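Side-chain contacts in 373aa long hypothetical citrate synthase (Sulfolobus tokodaii, PDB 1VGP), which is probably a citrate synthase family member, a largely helical protein with two subunits in its assembly, whose own function is not established: residues Y32-L37 with T173-I178; L49-K54 with R335-V340; E16-D21 with G25-R30; K168-T173 with L320-D325. One frame throughout, in Å; residues are numbered along the deposited sequence.

Contact 1: residues Y32-L37 with T173-I178; sequences YSIYDL and TLILHI
Ile34, in the first turn of helix 34-40, packs on Ile175 and Leu176. The tight part is the pair Ile34 and Leu176. Ile34 CG1 lies 3.6 Å from Leu176 CD2, and the two side chains cross at about a right angle. CG1 of Ile34 is swung anti to the backbone N (chi1 -171°), which sets it against Leu176. Ile34 CD1 is 4.1 Å from Ile175 CG2, and here the two isoleucines slide past each other in opposite directions. Leu37 gives the looser end. Leu37 CB stays 4.7 Å from Ile175 CG2, and Ile175 CD1 instead approaches the carbonyl oxygen Leu37 O at 4.4 Å.

Away from this packing the segment 32-37 is less enclosed. Ser33, at the N-cap, accepts a weak bond from Tyr35 N. Tyr35 is partly exposed; its CB points away, and its side chain touches helix 262-278. Asp36 is also partly exposed and packs on Tyr367 of the second subunit.

Beyond the touching residues, a type I turn runs from Ile175 to Ile178. His177 ND1 donates a nearly straight bond of 2.9 Å to Thr173 O, in the plane of its ring. The bond holds the imidazole against Thr173. His177 O is taken by Arg335 NE.

The side-chain contacts are aliphatic, and Leu37 takes part mainly through its carbonyl oxygen. Ile34, Ile175 and Leu176 therefore join the two segments by van der Waals packing, while the polar Thr173 O is bonded within its own segment by His177 ND1.

Contact 2: residues L49-K54 with R335-V340; sequences LILYGK and RVVGWV
Leu51 and Ile50, near the end of helix 43-52, pack on Val337 and Val340 of helix 327-346. Methyl-to-methyl contacts come first. Leu51 CD2 reaches Val340 CG1 at 3.9 Å. Leu51 CD2 also approaches Val337 CG1, more loosely, at 4.4 Å. Ile50 uses its CG2 branch, 4.1 Å from Val337 CG1, and these two side chains cross at about a right angle. Both valines hold CG1 anti to the backbone N (chi1 174° in each), so the same branch does the touching one turn apart.

A second kind of contact is methyl against backbone. Leu51 CD2 rests 3.8 Å from Val337 O. The CA atoms of Ile50 and Gly338 approach to 7.2 Å.

Polar interactions serve other neighbours. Tyr52 OH bonds to Asp114 OD2, while one face of its ring is covered by Leu51 CB. Gly53, the first residue beyond the helix, has positive phi, and its N bonds back to Leu49 O.

Ile178 fills in beside Ile50 and Val337, and helix 113-135 adds Ile118 and Ile121. The contact is part of an aliphatic cluster, probably held by dispersion and water exclusion, with no polar pair between the two segments to set direction.

Contact 3: residues E16-D21 with G25-R30; sequences EITYID and GRLYYR
Tyr19 has CG anti to its backbone N (chi1 175°), while Tyr28 has CG anti to its carbonyl carbon (chi1 -59°), and the two rings end up alongside each other on one face of a beta hairpin. Tyr28 CD2 comes in at the edge of the Tyr19 ring, near its plane, 3.9 Å from Tyr19 CD2. The hairpin pairs strands 18-21 and 26-29, which run antiparallel at 173°.

Tyr19 and Tyr28 are a hydrogen-bonded pair, with both N-H groups donating across. Asp21 N likewise bonds to Arg26 O. At the turn, Gly25 N and Arg26 N both face Asp21 O, the Gly25 bond being weak. This is a G1 beta bulge, with Gly25 at positive phi.

The face bearing Thr18, Ile20, Leu27 and Tyr29 packs on other parts of the same chain, such as helix 34-40 and Tyr257. Ile20 CG1 meets Leu27 CD1 at 3.6 Å, the two side chains pointing the same way. Leu27 CD1 also lies 3.8 Å from Thr18 CG2. Thr18 OG1 sits near Tyr29 CD1, but its hydrogen bond goes to Asp179 OD2. Tyr29 OH bonds to Ile175 O and Asp179 O. The Tyr19 face meets the second subunit, where Tyr19 contacts Tyr359 of that subunit.

At the open end, Arg30 N gives Ile17 O a nearly straight bond of 2.7 Å. The Arg30 side chain, bent at chi2, folds back along Ile17 and donates to Ile50 O through NH1. Ile17 CG1 then lies over one face of the guanidinium, 3.7 Å from Arg30 CZ, while Glu16 CB stands at its edge, 3.6 Å from Arg30 NH2.

Contact 4: residues K168-T173 with L320-D325; sequences KAMDVT and LGFEPD
Met170 and Phe322 form a Met-aromatic contact, with Leu320 packed beside it, between helix 164-175 and the loop that follows helix 309-319. The loop starts with a Schellman motif. Gly321 takes positive phi there, and the chain turns so that Leu320 and Phe322 both direct CB toward the helix.

Leu320 loses the largest area. Leu320 CD1 lies against Met170, 4.0 Å from Met170 CA. Met170 is next. Its CG is anti to the backbone N (chi1 -177°) and the chain bends at chi2 (64°), which brings the sulfur past Leu320 toward the phenyl ring. Phe322 buries less and offers an edge. The Met170 and Phe322 side chains cross at about a right angle.

Val330 touches both Met170 and Phe322, and Leu154 touches Met170 and Leu320, so helices 327-346 and 149-158 close the cluster. Thr173 OG1 turns back to its own helix and bonds to Ala169 O.

Met170 SD is 4.0 Å from Leu320 CD1. On the ring side, Met170 SD is 4.2 Å from Phe322 CE1. The sulfur sits at the edge of the Phe322 ring, 76° off the ring normal.

In the fold
Contacts 1, 2 and 4 are buried and apolar. Contact 3 is partly buried, and its strands are joined by backbone hydrogen bonds. Contacts 1 and 4 both use helix 164-175 and share Thr173, but engage different partners. Contacts 1 and 3 meet at the same sheet, where strands 26-29 and 32-33 are neighbours, and both reach the second subunit. Contact 2 touches no other chain. It abuts contact 1 through Ile178 and contact 3 through Arg30. Contact 4 lies away from contacts 2 and 3, its centre about 20 Å from that of contact 2 and 23 Å from that of contact 3. It alone of the four has a sulfur-aromatic pair.

Contact 1: residues Y32-L37 with T173-I178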
# COMPACT_ATOMS: atom_id res chain seq x y z
N TYR A 32 -16.21 -11.21 22.41
CA TYR A 32 -17.60 -11.56 22.17
C TYR A 32 -17.74 -12.55 21.02
O TYR A 32 -17.06 -12.43 20.00
CB TYR A 32 -18.41 -10.30 21.90
CG TYR A 32 -18.53 -9.44 23.13
CD1 TYR A 32 -17.58 -8.46 23.42
CD2 TYR A 32 -19.57 -9.65 24.05
CE1 TYR A 32 -17.67 -7.70 24.59
CE2 TYR A 32 -19.67 -8.90 25.22
CZ TYR A 32 -18.71 -7.92 25.48
OH TYR A 32 -18.79 -7.17 26.64
N SER A 33 -18.61 -13.54 21.21
CA SER A 33 -18.79 -14.61 20.24
C SER A 33 -19.47 -14.09 18.98
O SER A 33 -20.48 -13.38 19.05
CB SER A 33 -19.62 -15.74 20.84
OG SER A 33 -20.03 -16.66 19.85
N ILE A 34 -18.93 -14.46 17.83
CA ILE A 34 -19.47 -13.98 16.57
C ILE A 34 -20.90 -14.48 16.38
O ILE A 34 -21.72 -13.82 15.75
CB ILE A 34 -18.60 -14.43 15.39
CG1 ILE A 34 -19.08 -13.74 14.12
CG2 ILE A 34 -18.62 -15.93 15.25
CD1 ILE A 34 -18.38 -12.42 13.87
N TYR A 35 -21.20 -15.64 16.96
CA TYR A 35 -22.57 -16.13 16.96
C TYR A 35 -23.51 -15.12 17.62
O TYR A 35 -24.53 -14.75 17.03
CB TYR A 35 -22.66 -17.47 17.68
CG TYR A 35 -22.08 -18.62 16.89
CD1 TYR A 35 -20.84 -19.15 17.22
CD2 TYR A 35 -22.78 -19.18 15.83
CE1 TYR A 35 -20.31 -20.21 16.50
CE2 TYR A 35 -22.25 -20.24 15.10
CZ TYR A 35 -21.02 -20.75 15.44
OH TYR A 35 -20.49 -21.80 14.73
N ASP A 36 -23.17 -14.69 18.83
CA ASP A 36 -23.97 -13.71 19.56
C ASP A 36 -24.03 -12.36 18.86
O ASP A 36 -25.05 -11.69 18.88
CB ASP A 36 -23.41 -13.49 20.97
CG ASP A 36 -23.50 -14.72 21.83
OD1 ASP A 36 -24.33 -15.60 21.51
OD2 ASP A 36 -22.75 -14.80 22.82
N LEU A 37 -22.92 -11.96 18.26
CA LEU A 37 -22.91 -10.69 17.57
C LEU A 37 -23.80 -10.78 16.35
O LEU A 37 -24.64 -9.91 16.13
CB LEU A 37 -21.48 -10.31 17.18
CG LEU A 37 -20.57 -10.06 18.38
CD1 LEU A 37 -19.13 -9.96 17.91
CD2 LEU A 37 -21.00 -8.79 19.12
N THR A 173 -23.74 -10.32 7.09
CA THR A 173 -22.65 -10.67 6.18
C THR A 173 -21.45 -9.74 6.37
O THR A 173 -20.29 -10.19 6.40
CB THR A 173 -23.07 -10.58 4.70
OG1 THR A 173 -24.12 -11.51 4.42
CG2 THR A 173 -21.88 -10.89 3.80
N LEU A 174 -21.73 -8.45 6.51
CA LEU A 174 -20.65 -7.49 6.74
C LEU A 174 -20.02 -7.71 8.11
O LEU A 174 -18.80 -7.61 8.26
CB LEU A 174 -21.17 -6.06 6.63
CG LEU A 174 -21.67 -5.59 5.26
CD1 LEU A 174 -22.09 -4.15 5.36
CD2 LEU A 174 -20.59 -5.77 4.21
N ILE A 175 -20.84 -8.02 9.12
CA ILE A 175 -20.35 -8.29 10.46
C ILE A 175 -19.31 -9.41 10.41
O ILE A 175 -18.22 -9.30 10.99
CB ILE A 175 -21.50 -8.69 11.42
CG1 ILE A 175 -22.26 -7.45 11.88
CG2 ILE A 175 -20.95 -9.47 12.62
CD1 ILE A 175 -23.61 -7.76 12.49
N LEU A 176 -19.66 -10.48 9.69
CA LEU A 176 -18.81 -11.65 9.58
C LEU A 176 -17.48 -11.39 8.88
O LEU A 176 -16.58 -12.23 8.93
CB LEU A 176 -19.55 -12.77 8.83
CG LEU A 176 -20.84 -13.30 9.45
CD1 LEU A 176 -21.42 -14.39 8.56
CD2 LEU A 176 -20.56 -13.83 10.84
N HIS A 177 -17.34 -10.24 8.22
CA HIS A 177 -16.11 -9.93 7.49
C HIS A 177 -15.27 -8.78 8.06
O HIS A 177 -14.23 -8.45 7.51
CB HIS A 177 -16.43 -9.64 6.02
CG HIS A 177 -16.73 -10.87 5.22
ND1 HIS A 177 -18.00 -11.40 5.14
CD2 HIS A 177 -15.94 -11.65 4.46
CE1 HIS A 177 -17.97 -12.47 4.36
NE2 HIS A 177 -16.74 -12.64 3.94
N ILE A 178 -15.73 -8.18 9.15
CA ILE A 178 -15.05 -7.00 9.69
C ILE A 178 -13.57 -7.28 9.99
O ILE A 178 -12.69 -6.51 9.57
CB ILE A 178 -15.79 -6.49 10.93
CG1 ILE A 178 -17.04 -5.73 10.49
CG2 ILE A 178 -14.90 -5.58 11.77
CD1 ILE A 178 -17.96 -5.29 11.62

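Contact 2: residues L49-K54 with R335-V340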
# COMPACT_ATOMS: atom_id res chain seq x y z
N LEU A 49 -17.59 -1.78 18.82
CA LEU A 49 -16.95 -2.78 19.67
C LEU A 49 -15.51 -2.95 19.24
O LEU A 49 -14.59 -2.97 20.06
CB LEU A 49 -17.68 -4.12 19.54
CG LEU A 49 -17.06 -5.31 20.29
CD1 LEU A 49 -17.04 -5.04 21.80
CD2 LEU A 49 -17.85 -6.56 19.96
N ILE A 50 -15.32 -3.07 17.94
CA ILE A 50 -14.03 -3.46 17.41
C ILE A 50 -13.07 -2.29 17.40
O ILE A 50 -11.90 -2.45 17.72
CB ILE A 50 -14.21 -4.10 16.01
CG1 ILE A 50 -14.36 -5.61 16.20
CG2 ILE A 50 -13.03 -3.80 15.11
CD1 ILE A 50 -14.59 -6.38 14.94
N LEU A 51 -13.56 -1.10 17.06
CA LEU A 51 -12.71 0.08 17.12
C LEU A 51 -12.29 0.43 18.56
O LEU A 51 -11.14 0.76 18.81
CB LEU A 51 -13.41 1.30 16.50
CG LEU A 51 -13.69 1.31 14.99
CD1 LEU A 51 -14.23 2.67 14.61
CD2 LEU A 51 -12.42 1.01 14.22
N TYR A 52 -13.23 0.35 19.49
CA TYR A 52 -13.00 0.90 20.83
C TYR A 52 -12.85 -0.15 21.92
O TYR A 52 -12.48 0.18 23.04
CB TYR A 52 -14.13 1.85 21.19
CG TYR A 52 -14.21 3.03 20.26
CD1 TYR A 52 -13.11 3.88 20.09
CD2 TYR A 52 -15.37 3.31 19.54
CE1 TYR A 52 -13.16 4.97 19.23
CE2 TYR A 52 -15.43 4.40 18.67
CZ TYR A 52 -14.33 5.22 18.52
OH TYR A 52 -14.38 6.30 17.67
N GLY A 53 -13.14 -1.40 21.60
CA GLY A 53 -12.84 -2.48 22.54
C GLY A 53 -13.91 -2.74 23.58
O GLY A 53 -13.68 -3.50 24.52
N LYS A 54 -15.08 -2.13 23.44
CA LYS A 54 -16.21 -2.49 24.29
C LYS A 54 -17.54 -2.14 23.64
O LYS A 54 -17.60 -1.25 22.79
CB LYS A 54 -16.09 -1.79 25.65
CG LYS A 54 -15.91 -0.28 25.57
CD LYS A 54 -17.09 0.48 26.18
CE LYS A 54 -16.92 1.99 26.00
NZ LYS A 54 -17.57 2.77 27.10
N ARG A 335 -14.02 -5.13 5.93
CA ARG A 335 -12.71 -5.36 6.52
C ARG A 335 -12.01 -4.05 6.87
O ARG A 335 -11.16 -4.01 7.75
CB ARG A 335 -11.85 -6.20 5.56
CG ARG A 335 -10.51 -6.68 6.13
CD ARG A 335 -10.63 -7.25 7.55
NE ARG A 335 -11.54 -8.38 7.62
CZ ARG A 335 -11.27 -9.61 7.18
NH1 ARG A 335 -10.11 -9.89 6.61
NH2 ARG A 335 -12.17 -10.58 7.33
N VAL A 336 -12.38 -2.96 6.21
CA VAL A 336 -11.71 -1.69 6.47
C VAL A 336 -11.91 -1.26 7.93
O VAL A 336 -11.06 -0.56 8.51
CB VAL A 336 -12.22 -0.58 5.51
CG1 VAL A 336 -13.69 -0.31 5.74
CG2 VAL A 336 -11.40 0.68 5.71
N VAL A 337 -13.02 -1.68 8.53
CA VAL A 337 -13.23 -1.45 9.95
C VAL A 337 -12.14 -2.16 10.73
O VAL A 337 -11.55 -1.58 11.64
CB VAL A 337 -14.62 -1.97 10.40
CG1 VAL A 337 -14.76 -1.86 11.92
CG2 VAL A 337 -15.71 -1.17 9.70
N GLY A 338 -11.89 -3.42 10.38
CA GLY A 338 -10.79 -4.14 11.00
C GLY A 338 -9.44 -3.46 10.81
O GLY A 338 -8.65 -3.36 11.74
N TRP A 339 -9.16 -3.01 9.60
CA TRP A 339 -7.90 -2.34 9.31
C TRP A 339 -7.71 -1.11 10.20
O TRP A 339 -6.64 -0.89 10.76
CB TRP A 339 -7.85 -1.92 7.84
CG TRP A 339 -7.83 -3.06 6.88
CD1 TRP A 339 -7.48 -4.35 7.15
CD2 TRP A 339 -8.19 -3.02 5.49
NE1 TRP A 339 -7.59 -5.12 6.01
CE2 TRP A 339 -8.02 -4.33 4.99
CE3 TRP A 339 -8.62 -2.01 4.63
CZ2 TRP A 339 -8.29 -4.65 3.65
CZ3 TRP A 339 -8.88 -2.33 3.30
CH2 TRP A 339 -8.72 -3.64 2.82
N VAL A 340 -8.76 -0.29 10.31
CA VAL A 340 -8.67 0.93 11.09
C VAL A 340 -8.38 0.58 12.54
O VAL A 340 -7.54 1.20 13.18
CB VAL A 340 -9.99 1.73 11.00
CG1 VAL A 340 -9.95 2.93 11.93
CG2 VAL A 340 -10.21 2.17 9.57

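Contact 3: residues E16-D21 with G25-R30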
# COMPACT_ATOMS: atom_id res chain seq x y z
N GLU A 16 -5.88 -7.30 20.92
CA GLU A 16 -7.02 -7.58 21.77
C GLU A 16 -8.29 -7.64 20.94
O GLU A 16 -9.37 -7.88 21.46
CB GLU A 16 -7.16 -6.50 22.84
CG GLU A 16 -5.89 -6.28 23.64
CD GLU A 16 -6.19 -5.82 25.05
OE1 GLU A 16 -6.70 -6.64 25.84
OE2 GLU A 16 -5.91 -4.64 25.35
N ILE A 17 -8.14 -7.43 19.64
CA ILE A 17 -9.28 -7.24 18.75
C ILE A 17 -10.00 -8.53 18.37
O ILE A 17 -11.19 -8.68 18.66
CB ILE A 17 -8.84 -6.52 17.47
CG1 ILE A 17 -8.25 -5.16 17.84
CG2 ILE A 17 -10.02 -6.38 16.52
CD1 ILE A 17 -7.35 -4.59 16.78
N THR A 18 -9.31 -9.46 17.72
CA THR A 18 -9.96 -10.67 17.22
C THR A 18 -9.19 -11.90 17.65
O THR A 18 -7.96 -11.92 17.60
CB THR A 18 -10.06 -10.64 15.66
OG1 THR A 18 -10.87 -9.54 15.26
CG2 THR A 18 -10.68 -11.93 15.13
N TYR A 19 -9.92 -12.93 18.10
CA TYR A 19 -9.33 -14.21 18.48
C TYR A 19 -9.98 -15.35 17.73
O TYR A 19 -11.21 -15.47 17.71
CB TYR A 19 -9.48 -14.46 19.99
CG TYR A 19 -9.00 -15.83 20.43
CD1 TYR A 19 -7.64 -16.15 20.42
CD2 TYR A 19 -9.90 -16.83 20.80
CE1 TYR A 19 -7.19 -17.41 20.77
CE2 TYR A 19 -9.46 -18.10 21.16
CZ TYR A 19 -8.11 -18.39 21.13
OH TYR A 19 -7.67 -19.68 21.43
N ILE A 20 -9.16 -16.19 17.12
CA ILE A 20 -9.65 -17.36 16.40
C ILE A 20 -9.09 -18.62 17.03
O ILE A 20 -7.88 -18.77 17.15
CB ILE A 20 -9.20 -17.32 14.93
CG1 ILE A 20 -9.63 -15.98 14.30
CG2 ILE A 20 -9.78 -18.52 14.16
CD1 ILE A 20 -8.97 -15.69 12.97
N ASP A 21 -9.97 -19.54 17.42
CA ASP A 21 -9.55 -20.89 17.75
C ASP A 21 -9.89 -21.79 16.57
O ASP A 21 -11.02 -22.26 16.45
CB ASP A 21 -10.30 -21.39 18.99
CG ASP A 21 -9.67 -22.64 19.59
OD1 ASP A 21 -8.97 -23.39 18.85
OD2 ASP A 21 -9.87 -22.88 20.81
N GLY A 25 -13.11 -24.13 16.28
CA GLY A 25 -14.02 -23.43 15.39
C GLY A 25 -14.70 -22.26 16.08
O GLY A 25 -15.90 -22.06 15.94
N ARG A 26 -13.91 -21.49 16.81
CA ARG A 26 -14.45 -20.38 17.59
C ARG A 26 -13.89 -19.04 17.10
O ARG A 26 -12.73 -18.95 16.65
CB ARG A 26 -14.13 -20.59 19.07
CG ARG A 26 -14.61 -21.94 19.60
CD ARG A 26 -15.72 -21.78 20.64
NE ARG A 26 -15.50 -22.63 21.83
CZ ARG A 26 -15.68 -23.95 21.86
NH1 ARG A 26 -15.39 -24.63 22.96
NH2 ARG A 26 -16.16 -24.59 20.79
N LEU A 27 -14.70 -17.99 17.18
CA LEU A 27 -14.29 -16.68 16.69
C LEU A 27 -14.86 -15.57 17.57
O LEU A 27 -16.07 -15.48 17.75
CB LEU A 27 -14.78 -16.49 15.24
CG LEU A 27 -14.54 -15.12 14.59
CD1 LEU A 27 -13.05 -14.85 14.52
CD2 LEU A 27 -15.17 -15.10 13.21
N TYR A 28 -13.98 -14.74 18.12
CA TYR A 28 -14.43 -13.66 19.00
C TYR A 28 -13.95 -12.29 18.55
O TYR A 28 -12.81 -12.13 18.11
CB TYR A 28 -13.96 -13.91 20.43
CG TYR A 28 -14.45 -15.20 21.02
CD1 TYR A 28 -15.60 -15.24 21.80
CD2 TYR A 28 -13.74 -16.39 20.85
CE1 TYR A 28 -16.03 -16.42 22.39
CE2 TYR A 28 -14.16 -17.57 21.44
CZ TYR A 28 -15.30 -17.58 22.21
OH TYR A 28 -15.72 -18.74 22.82
N TYR A 29 -14.83 -11.31 18.65
CA TYR A 29 -14.48 -9.90 18.46
C TYR A 29 -14.50 -9.27 19.84
O TYR A 29 -15.55 -9.25 20.50
CB TYR A 29 -15.53 -9.19 17.60
CG TYR A 29 -15.58 -9.54 16.12
CD1 TYR A 29 -14.55 -10.23 15.49
CD2 TYR A 29 -16.67 -9.14 15.35
CE1 TYR A 29 -14.60 -10.51 14.11
CE2 TYR A 29 -16.74 -9.41 14.00
CZ TYR A 29 -15.70 -10.09 13.38
OH TYR A 29 -15.79 -10.34 12.03
N ARG A 30 -13.37 -8.76 20.30
CA ARG A 30 -13.29 -8.20 21.65
C ARG A 30 -13.83 -9.16 22.72
O ARG A 30 -14.42 -8.72 23.70
CB ARG A 30 -14.06 -6.87 21.72
CG ARG A 30 -13.51 -5.77 20.81
CD ARG A 30 -12.03 -5.47 21.08
NE ARG A 30 -11.59 -4.29 20.36
CZ ARG A 30 -10.39 -3.73 20.49
NH1 ARG A 30 -10.09 -2.62 19.82
NH2 ARG A 30 -9.49 -4.28 21.29

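Contact 4: residues K168-T173 with L320-D325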
# COMPACT_ATOMS: atom_id res chain seq x y z
N LYS A 168 -30.94 -7.55 6.69
CA LYS A 168 -30.45 -8.33 7.82
C LYS A 168 -29.24 -9.13 7.36
O LYS A 168 -28.17 -9.09 7.98
CB LYS A 168 -31.52 -9.31 8.30
CG LYS A 168 -31.52 -9.54 9.79
CD LYS A 168 -30.15 -9.92 10.34
CE LYS A 168 -30.27 -10.37 11.81
NZ LYS A 168 -29.21 -9.85 12.71
N ALA A 169 -29.45 -9.84 6.26
CA ALA A 169 -28.45 -10.68 5.63
C ALA A 169 -27.22 -9.86 5.27
O ALA A 169 -26.09 -10.28 5.51
CB ALA A 169 -29.03 -11.35 4.39
N MET A 170 -27.45 -8.69 4.70
CA MET A 170 -26.33 -7.82 4.36
C MET A 170 -25.58 -7.48 5.63
O MET A 170 -24.35 -7.54 5.68
CB MET A 170 -26.84 -6.55 3.68
CG MET A 170 -25.73 -5.61 3.22
SD MET A 170 -24.67 -6.32 1.94
CE MET A 170 -23.29 -5.26 2.05
N ASP A 171 -26.33 -7.13 6.67
CA ASP A 171 -25.75 -6.65 7.91
C ASP A 171 -24.91 -7.75 8.57
O ASP A 171 -23.77 -7.53 8.99
CB ASP A 171 -26.86 -6.20 8.86
CG ASP A 171 -26.33 -5.38 10.02
OD1 ASP A 171 -25.74 -4.32 9.76
OD2 ASP A 171 -26.49 -5.78 11.19
N VAL A 172 -25.49 -8.95 8.65
CA VAL A 172 -24.77 -10.03 9.28
C VAL A 172 -23.58 -10.40 8.40
O VAL A 172 -22.51 -10.73 8.91
CB VAL A 172 -25.70 -11.25 9.52
CG1 VAL A 172 -26.46 -11.56 8.28
CG2 VAL A 172 -24.89 -12.46 9.94
N THR A 173 -23.74 -10.32 7.09
CA THR A 173 -22.65 -10.67 6.18
C THR A 173 -21.45 -9.74 6.37
O THR A 173 -20.29 -10.19 6.40
CB THR A 173 -23.07 -10.58 4.70
OG1 THR A 173 -24.12 -11.51 4.42
CG2 THR A 173 -21.88 -10.89 3.80
N LEU A 320 -28.04 -10.82 -3.34
CA LEU A 320 -28.25 -9.47 -2.85
C LEU A 320 -28.06 -8.43 -3.96
O LEU A 320 -28.19 -7.23 -3.74
CB LEU A 320 -27.29 -9.18 -1.69
CG LEU A 320 -27.68 -9.83 -0.36
CD1 LEU A 320 -26.67 -9.50 0.71
CD2 LEU A 320 -29.06 -9.33 0.06
N GLY A 321 -27.77 -8.91 -5.17
CA GLY A 321 -27.78 -8.03 -6.32
C GLY A 321 -26.41 -7.53 -6.75
O GLY A 321 -26.31 -6.62 -7.57
N PHE A 322 -25.35 -8.11 -6.21
CA PHE A 322 -24.01 -7.72 -6.62
C PHE A 322 -23.53 -8.63 -7.72
O PHE A 322 -23.91 -9.80 -7.81
CB PHE A 322 -23.03 -7.82 -5.46
CG PHE A 322 -23.26 -6.81 -4.39
CD1 PHE A 322 -23.97 -7.14 -3.23
CD2 PHE A 322 -22.73 -5.52 -4.50
CE1 PHE A 322 -24.14 -6.22 -2.21
CE2 PHE A 322 -22.90 -4.59 -3.48
CZ PHE A 322 -23.60 -4.93 -2.33
N GLU A 323 -22.67 -8.09 -8.57
CA GLU A 323 -22.02 -8.91 -9.58
C GLU A 323 -20.71 -9.41 -9.01
O GLU A 323 -20.07 -8.74 -8.19
CB GLU A 323 -21.85 -8.08 -10.85
CG GLU A 323 -23.07 -7.19 -11.12
CD GLU A 323 -23.50 -7.17 -12.57
OE1 GLU A 323 -24.43 -6.39 -12.91
OE2 GLU A 323 -22.91 -7.92 -13.39
N PRO A 324 -20.30 -10.61 -9.42
CA PRO A 324 -19.16 -11.32 -8.84
C PRO A 324 -17.86 -10.55 -8.69
O PRO A 324 -17.08 -10.84 -7.79
CB PRO A 324 -18.99 -12.55 -9.74
CG PRO A 324 -19.93 -12.33 -10.90
CD PRO A 324 -21.01 -11.45 -10.40
N ASP A 325 -17.60 -9.56 -9.53
CA ASP A 325 -16.33 -8.87 -9.40
C ASP A 325 -16.43 -7.70 -8.43
O ASP A 325 -15.46 -6.96 -8.21
CB ASP A 325 -15.79 -8.41 -10.76
CG ASP A 325 -16.79 -7.61 -11.54
OD1 ASP A 325 -16.60 -7.46 -12.77
OD2 ASP A 325 -17.77 -7.12 -10.93